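PDB 4ATO: TOXN from Bacillus thuringiensis, which cleaves RNA as the endoribonuclease toxin of a type III toxin-antitoxin system and is inhibited by the pseudoknot of its antitoxin RNA ToxI. Local coordinates for residues D5-I17 / N30-L43. Numbering follows the deposited sequence.
Sequences DNPKFHTISTEYI and NKDEQHSRPYVGVL. With nucleotides of chain B; nucleotides of chain C.
His10 and Tyr39 face each other as an antiparallel hydrogen-bonded pair that joins strands 9-12 and 38-41. His10 N donates to Tyr39 O at 2.8 Å, and Tyr39 N returns a bond to His10 O. One step on, Gly41 N reaches Lys8 O at 3.0 Å, and water 1 extends the pairing by accepting from Lys8 N and donating to Gly41 O. The axes of these short strands run at 128°, a strong twist.

At the end of strand 9-12, side-chain and water bonds replace backbone pairing with segment 30-43. Asn30 ND2 donates to Ile12 O at 2.7 Å, the acceptor close to the amide plane, while water 2 lies 3.0 Å from Asn30 OD1, so both ends of the amide are engaged. Water 2 also accepts from Ile12 N and bonds Ser36 OG; water 3 donates to Ile12 O.

Apolar packing forms two groups, one round the Tyr39 ring and one at Phe9 and Val40. With CG1 of Ile12 beside the backbone N (chi1 -76°), the branch lies over one face of the Tyr39 ring, CD1 being 3.4 Å from Tyr39 CD1. Ile17, from helix 14-23, points against the Tyr39 side chain and meets its hydroxyl end obliquely, CD1 3.4 Å from Tyr39 OH. Phe9 CE1 meets Val40 CG2 at 3.5 Å, and Tyr118 and Leu121 of helix 108-139 cover these residues.

Both segments also hold RNA: Phe9 N donates to O4 of U10 of chain B at 2.7 Å, and Arg37 NH2 to O5' of A1 of chain C. Arg37 NH2 also bonds Phe29 O, and NH1 bonds Leu55 O and a group of another chain. Backbone bonds thus join the strands, water-bridged bonds continue at the strand end, and a backbone N-H of one segment and a guanidinium of the other each bind RNA.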
loop_
_atom_site.group_PDB
_atom_site.type_symbol
_atom_site.label_atom_id
_atom_site.label_comp_id
_atom_site.label_asym_id
_atom_site.label_seq_id
_atom_site.Cartn_x
_atom_site.Cartn_y
_atom_site.Cartn_z
ATOM N N ASP A 5 7.710 -21.761 -3.452
ATOM C CA ASP A 5 6.857 -20.571 -3.423
ATOM C C ASP A 5 6.777 -19.870 -4.790
ATOM O O ASP A 5 5.797 -19.180 -5.084
ATOM C CB ASP A 5 7.319 -19.594 -2.331
ATOM C CG ASP A 5 8.769 -19.163 -2.503
ATOM O OD1 ASP A 5 9.668 -19.839 -1.956
ATOM O OD2 ASP A 5 9.012 -18.140 -3.180
ATOM N N ASN A 6 7.810 -20.050 -5.611
ATOM C CA ASN A 6 7.822 -19.524 -6.975
ATOM C C ASN A 6 7.567 -20.610 -8.012
ATOM O O ASN A 6 8.177 -21.675 -7.974
ATOM C CB ASN A 6 9.145 -18.819 -7.285
ATOM C CG ASN A 6 9.285 -17.498 -6.560
ATOM O OD1 ASN A 6 8.286 -16.851 -6.227
ATOM N ND2 ASN A 6 10.531 -17.087 -6.309
ATOM N N PRO A 7 6.682 -20.320 -8.967
ATOM C CA PRO A 7 6.185 -21.320 -9.916
ATOM C C PRO A 7 7.266 -21.915 -10.828
ATOM O O PRO A 7 8.198 -21.220 -11.241
ATOM C CB PRO A 7 5.174 -20.525 -10.747
ATOM C CG PRO A 7 5.654 -19.118 -10.672
ATOM C CD PRO A 7 6.190 -18.967 -9.285
ATOM N N LYS A 8 7.127 -23.204 -11.130
ATOM C CA LYS A 8 7.968 -23.873 -12.116
ATOM C C LYS A 8 7.090 -24.336 -13.256
ATOM O O LYS A 8 6.018 -24.897 -13.028
ATOM C CB LYS A 8 8.666 -25.090 -11.508
ATOM C CG LYS A 8 9.748 -24.762 -10.492
ATOM C CD LYS A 8 10.771 -23.816 -11.083
ATOM C CE LYS A 8 11.912 -23.560 -10.117
ATOM N NZ LYS A 8 12.838 -22.512 -10.644
ATOM N N PHE A 9 7.542 -24.093 -14.484
ATOM C CA PHE A 9 6.867 -24.596 -15.667
ATOM C C PHE A 9 7.319 -26.025 -15.954
ATOM O O PHE A 9 8.411 -26.422 -15.562
ATOM C CB PHE A 9 7.178 -23.723 -16.885
ATOM C CG PHE A 9 6.588 -22.341 -16.820
ATOM C CD1 PHE A 9 5.221 -22.152 -16.851
ATOM C CD2 PHE A 9 7.404 -21.230 -16.766
ATOM C CE1 PHE A 9 4.679 -20.880 -16.802
ATOM C CE2 PHE A 9 6.865 -19.955 -16.718
ATOM C CZ PHE A 9 5.502 -19.782 -16.733
ATOM N N HIS A 10 6.482 -26.786 -16.651
ATOM C CA HIS A 10 6.835 -28.140 -17.063
ATOM C C HIS A 10 6.184 -28.484 -18.388
ATOM O O HIS A 10 5.134 -27.935 -18.735
ATOM C CB HIS A 10 6.364 -29.166 -16.036
ATOM C CG HIS A 10 6.965 -28.992 -14.676
ATOM N ND1 HIS A 10 6.523 -28.041 -13.780
ATOM C CD2 HIS A 10 7.974 -29.651 -14.057
ATOM C CE1 HIS A 10 7.234 -28.120 -12.669
ATOM N NE2 HIS A 10 8.125 -29.085 -12.814
ATOM N N THR A 11 6.809 -29.398 -19.124
ATOM C CA THR A 11 6.123 -30.095 -20.205
ATOM C C THR A 11 5.802 -31.503 -19.715
ATOM O O THR A 11 6.507 -32.050 -18.871
ATOM C CB THR A 11 6.982 -30.192 -21.461
ATOM O OG1 THR A 11 8.230 -30.809 -21.128
ATOM C CG2 THR A 11 7.238 -28.803 -22.041
ATOM N N ILE A 12 4.728 -32.079 -20.236
ATOM C CA ILE A 12 4.322 -33.413 -19.833
ATOM C C ILE A 12 4.383 -34.357 -21.039
ATOM O O ILE A 12 4.050 -33.961 -22.157
ATOM C CB ILE A 12 2.920 -33.393 -19.169
ATOM C CG1 ILE A 12 3.023 -32.838 -17.744
ATOM C CG2 ILE A 12 2.342 -34.791 -19.059
ATOM C CD1 ILE A 12 3.059 -31.359 -17.633
ATOM N N SER A 13 4.841 -35.588 -20.819
ATOM C CA SER A 13 5.032 -36.525 -21.920
ATOM C C SER A 13 3.688 -36.848 -22.557
ATOM O O SER A 13 2.685 -37.022 -21.861
ATOM C CB SER A 13 5.730 -37.809 -21.452
ATOM O OG SER A 13 4.849 -38.635 -20.710
ATOM N N THR A 14 3.670 -36.908 -23.882
ATOM C CA THR A 14 2.425 -37.123 -24.601
ATOM C C THR A 14 1.886 -38.520 -24.340
ATOM O O THR A 14 0.688 -38.759 -24.463
ATOM C CB THR A 14 2.604 -36.918 -26.103
ATOM O OG1 THR A 14 3.433 -37.960 -26.629
ATOM C CG2 THR A 14 3.259 -35.582 -26.360
ATOM N N GLU A 15 2.774 -39.437 -23.974
ATOM C CA GLU A 15 2.351 -40.787 -23.627
ATOM C C GLU A 15 1.437 -40.734 -22.415
ATOM O O GLU A 15 0.351 -41.314 -22.418
ATOM C CB GLU A 15 3.551 -41.682 -23.313
ATOM C CG GLU A 15 4.116 -42.430 -24.498
ATOM C CD GLU A 15 4.794 -43.726 -24.080
ATOM O OE1 GLU A 15 4.634 -44.124 -22.906
ATOM O OE2 GLU A 15 5.484 -44.347 -24.919
ATOM N N TYR A 16 1.881 -40.031 -21.377
ATOM C CA TYR A 16 1.097 -39.956 -20.153
ATOM C C TYR A 16 -0.186 -39.157 -20.361
ATOM O O TYR A 16 -1.222 -39.487 -19.787
ATOM C CB TYR A 16 1.919 -39.395 -18.991
ATOM C CG TYR A 16 1.168 -39.415 -17.680
ATOM C CD1 TYR A 16 1.046 -40.589 -16.942
ATOM C CD2 TYR A 16 0.558 -38.267 -17.190
ATOM C CE1 TYR A 16 0.347 -40.615 -15.746
ATOM C CE2 TYR A 16 -0.137 -38.280 -15.994
ATOM C CZ TYR A 16 -0.243 -39.452 -15.277
ATOM O OH TYR A 16 -0.939 -39.456 -14.087
ATOM N N ILE A 17 -0.128 -38.121 -21.192
ATOM C CA ILE A 17 -1.322 -37.319 -21.475
ATOM C C ILE A 17 -2.381 -38.175 -22.176
ATOM O O ILE A 17 -3.551 -38.188 -21.779
ATOM C CB ILE A 17 -0.993 -36.080 -22.333
ATOM C CG1 ILE A 17 -0.254 -35.030 -21.504
ATOM C CG2 ILE A 17 -2.262 -35.482 -22.937
ATOM C CD1 ILE A 17 -1.133 -34.278 -20.502
ATOM N N ASN A 30 -1.825 -32.226 -26.135
ATOM C CA ASN A 30 -0.502 -31.730 -25.852
ATOM C C ASN A 30 0.109 -30.901 -26.967
ATOM O O ASN A 30 0.993 -30.113 -26.737
ATOM C CB ASN A 30 0.409 -32.899 -25.508
ATOM C CG ASN A 30 1.171 -32.684 -24.230
ATOM O OD1 ASN A 30 0.757 -31.939 -23.372
ATOM N ND2 ASN A 30 2.296 -33.339 -24.109
ATOM N N LYS A 31 -0.370 -31.098 -28.181
ATOM C CA LYS A 31 0.195 -30.479 -29.367
ATOM C C LYS A 31 1.688 -30.303 -29.322
ATOM O O LYS A 31 2.169 -29.194 -29.371
ATOM C CB LYS A 31 -0.445 -29.134 -29.628
ATOM C CG LYS A 31 -1.915 -29.210 -29.940
ATOM C CD LYS A 31 -2.527 -27.835 -29.937
ATOM C CE LYS A 31 -4.028 -27.930 -29.968
ATOM N NZ LYS A 31 -4.541 -27.267 -31.189
ATOM N N ASP A 32 2.425 -31.399 -29.264
ATOM C CA ASP A 32 3.864 -31.312 -29.106
ATOM C C ASP A 32 4.642 -31.030 -30.382
ATOM O O ASP A 32 5.850 -31.128 -30.389
ATOM C CB ASP A 32 4.422 -32.551 -28.391
ATOM C CG ASP A 32 4.151 -33.835 -29.131
ATOM O OD1 ASP A 32 3.311 -33.843 -30.032
ATOM O OD2 ASP A 32 4.769 -34.848 -28.791
ATOM N N GLU A 33 3.946 -30.645 -31.439
ATOM C CA GLU A 33 4.567 -30.500 -32.753
ATOM C C GLU A 33 5.676 -29.446 -32.797
ATOM O O GLU A 33 6.719 -29.673 -33.406
ATOM C CB GLU A 33 3.509 -30.227 -33.820
ATOM C CG GLU A 33 2.529 -31.372 -34.001
ATOM C CD GLU A 33 1.434 -31.054 -34.996
ATOM O OE1 GLU A 33 1.370 -29.897 -35.468
ATOM O OE2 GLU A 33 0.636 -31.964 -35.308
ATOM N N GLN A 34 5.459 -28.299 -32.158
ATOM C CA GLN A 34 6.532 -27.311 -32.025
ATOM C C GLN A 34 6.791 -26.900 -30.571
ATOM O O GLN A 34 7.937 -26.903 -30.115
ATOM C CB GLN A 34 6.311 -26.086 -32.929
ATOM C CG GLN A 34 4.888 -25.554 -32.969
ATOM C CD GLN A 34 4.805 -24.121 -33.470
ATOM O OE1 GLN A 34 5.819 -23.431 -33.583
ATOM N NE2 GLN A 34 3.592 -23.666 -33.767
ATOM N N HIS A 35 5.730 -26.558 -29.845
ATOM C CA HIS A 35 5.862 -26.184 -28.440
ATOM C C HIS A 35 4.898 -26.974 -27.569
ATOM O O HIS A 35 3.737 -26.598 -27.428
ATOM C CB HIS A 35 5.631 -24.684 -28.250
ATOM C CG HIS A 35 6.581 -23.829 -29.027
ATOM N ND1 HIS A 35 7.925 -23.748 -28.728
ATOM C CD2 HIS A 35 6.382 -23.021 -30.095
ATOM C CE1 HIS A 35 8.513 -22.925 -29.578
ATOM N NE2 HIS A 35 7.600 -22.471 -30.419
ATOM N N SER A 36 5.388 -28.069 -26.996
ATOM C CA SER A 36 4.589 -28.926 -26.126
ATOM C C SER A 36 3.965 -28.098 -25.004
ATOM O O SER A 36 4.644 -27.282 -24.386
ATOM C CB SER A 36 5.452 -30.050 -25.553
ATOM O OG SER A 36 4.657 -30.987 -24.850
ATOM N N ARG A 37 2.672 -28.301 -24.763
ATOM C CA ARG A 37 1.904 -27.419 -23.885
ATOM C C ARG A 37 2.498 -27.319 -22.488
ATOM O O ARG A 37 2.620 -28.320 -21.787
ATOM C CB ARG A 37 0.444 -27.868 -23.801
ATOM C CG ARG A 37 -0.431 -26.958 -22.957
ATOM C CD ARG A 37 -1.787 -27.596 -22.698
ATOM N NE ARG A 37 -2.454 -27.963 -23.943
ATOM C CZ ARG A 37 -3.228 -27.141 -24.650
ATOM N NH1 ARG A 37 -3.436 -25.890 -24.244
ATOM N NH2 ARG A 37 -3.789 -27.568 -25.773
ATOM N N PRO A 38 2.876 -26.100 -22.080
ATOM C CA PRO A 38 3.479 -25.951 -20.759
ATOM C C PRO A 38 2.413 -25.936 -19.674
ATOM O O PRO A 38 1.288 -25.485 -19.898
ATOM C CB PRO A 38 4.202 -24.602 -20.849
ATOM C CG PRO A 38 3.464 -23.837 -21.897
ATOM C CD PRO A 38 2.830 -24.833 -22.831
ATOM N N TYR A 39 2.786 -26.464 -18.517
ATOM C CA TYR A 39 1.936 -26.548 -17.350
ATOM C C TYR A 39 2.680 -25.886 -16.203
ATOM O O TYR A 39 3.907 -25.936 -16.145
ATOM C CB TYR A 39 1.725 -28.011 -16.959
ATOM C CG TYR A 39 0.742 -28.790 -17.807
ATOM C CD1 TYR A 39 1.027 -29.103 -19.130
ATOM C CD2 TYR A 39 -0.466 -29.239 -17.268
ATOM C CE1 TYR A 39 0.127 -29.834 -19.907
ATOM C CE2 TYR A 39 -1.370 -29.958 -18.037
ATOM C CZ TYR A 39 -1.066 -30.252 -19.357
ATOM O OH TYR A 39 -1.957 -30.963 -20.125
ATOM N N VAL A 40 1.943 -25.298 -15.271
ATOM C CA VAL A 40 2.545 -24.742 -14.069
ATOM C C VAL A 40 2.340 -25.703 -12.906
ATOM O O VAL A 40 1.266 -26.279 -12.744
ATOM C CB VAL A 40 1.939 -23.366 -13.729
ATOM C CG1 VAL A 40 2.465 -22.860 -12.410
ATOM C CG2 VAL A 40 2.254 -22.386 -14.827
ATOM N N GLY A 41 3.380 -25.899 -12.109
ATOM C CA GLY A 41 3.279 -26.803 -10.979
ATOM C C GLY A 41 2.558 -26.167 -9.803
ATOM O O GLY A 41 2.924 -25.085 -9.347
ATOM N N VAL A 42 1.519 -26.838 -9.322
ATOM C CA VAL A 42 0.849 -26.445 -8.089
ATOM C C VAL A 42 1.870 -26.555 -6.968
ATOM O O VAL A 42 2.599 -27.552 -6.891
ATOM C CB VAL A 42 -0.357 -27.356 -7.802
ATOM C CG1 VAL A 42 -0.862 -27.148 -6.380
ATOM C CG2 VAL A 42 -1.475 -27.080 -8.818
ATOM N N LEU A 43 1.933 -25.532 -6.117
ATOM C CA LEU A 43 2.998 -25.410 -5.112
ATOM C C LEU A 43 3.050 -26.557 -4.099
ATOM O O LEU A 43 4.131 -27.030 -3.739
ATOM C CB LEU A 43 2.912 -24.058 -4.385
ATOM C CG LEU A 43 3.111 -22.802 -5.251
ATOM C CD1 LEU A 43 3.183 -21.551 -4.389
ATOM C CD2 LEU A 43 4.348 -22.910 -6.155
ATOM P P U B 10 13.657 -16.052 -9.130
ATOM O OP1 U B 10 12.176 -15.998 -9.154
ATOM O OP2 U B 10 14.325 -16.854 -8.074
ATOM O "O5'" U B 10 14.210 -16.480 -10.551
ATOM C "C5'" U B 10 13.914 -17.760 -11.092
ATOM C "C4'" U B 10 14.769 -18.067 -12.296
ATOM O "O4'" U B 10 14.406 -19.377 -12.806
ATOM C "C3'" U B 10 14.610 -17.101 -13.469
ATOM O "O3'" U B 10 15.838 -17.044 -14.208
ATOM C "C2'" U B 10 13.552 -17.796 -14.313
ATOM O "O2'" U B 10 13.538 -17.411 -15.666
ATOM C "C1'" U B 10 13.952 -19.261 -14.140
ATOM N N1 U B 10 12.851 -20.217 -14.326
ATOM C C2 U B 10 12.996 -21.167 -15.320
ATOM O O2 U B 10 13.970 -21.229 -16.040
ATOM N N3 U B 10 11.966 -22.063 -15.441
ATOM C C4 U B 10 10.809 -22.083 -14.686
ATOM O O4 U B 10 9.958 -22.944 -14.926
ATOM C C5 U B 10 10.731 -21.068 -13.670
ATOM C C6 U B 10 11.733 -20.193 -13.519
ATOM O "O5'" A C 1 -6.075 -25.984 -26.786
ATOM C "C5'" A C 1 -6.093 -25.519 -28.129
ATOM C "C4'" A C 1 -7.185 -26.178 -28.927
ATOM O "O4'" A C 1 -7.012 -27.614 -28.890
ATOM C "C3'" A C 1 -8.600 -25.958 -28.424
ATOM O "O3'" A C 1 -9.146 -24.727 -28.871
ATOM C "C2'" A C 1 -9.343 -27.177 -28.959
ATOM O "O2'" A C 1 -9.690 -26.984 -30.316
ATOM C "C1'" A C 1 -8.266 -28.253 -28.896
ATOM N N9 A C 1 -8.364 -29.112 -27.698
ATOM C C8 A C 1 -7.405 -29.235 -26.722
ATOM N N7 A C 1 -7.707 -30.107 -25.788
ATOM C C5 A C 1 -8.941 -30.611 -26.179
ATOM C C6 A C 1 -9.790 -31.583 -25.605
ATOM N N6 A C 1 -9.524 -32.240 -24.468
ATOM N N1 A C 1 -10.944 -31.857 -26.244
ATOM C C2 A C 1 -11.212 -31.199 -27.382
ATOM N N3 A C 1 -10.493 -30.272 -28.018
ATOM C C4 A C 1 -9.355 -30.014 -27.360
HETATM O O HOH W 1 5.456 -24.391 -9.479
HETATM O O HOH W 2 3.376 -30.772 -22.542
HETATM O O HOH W 3 6.247 -33.351 -24.133
#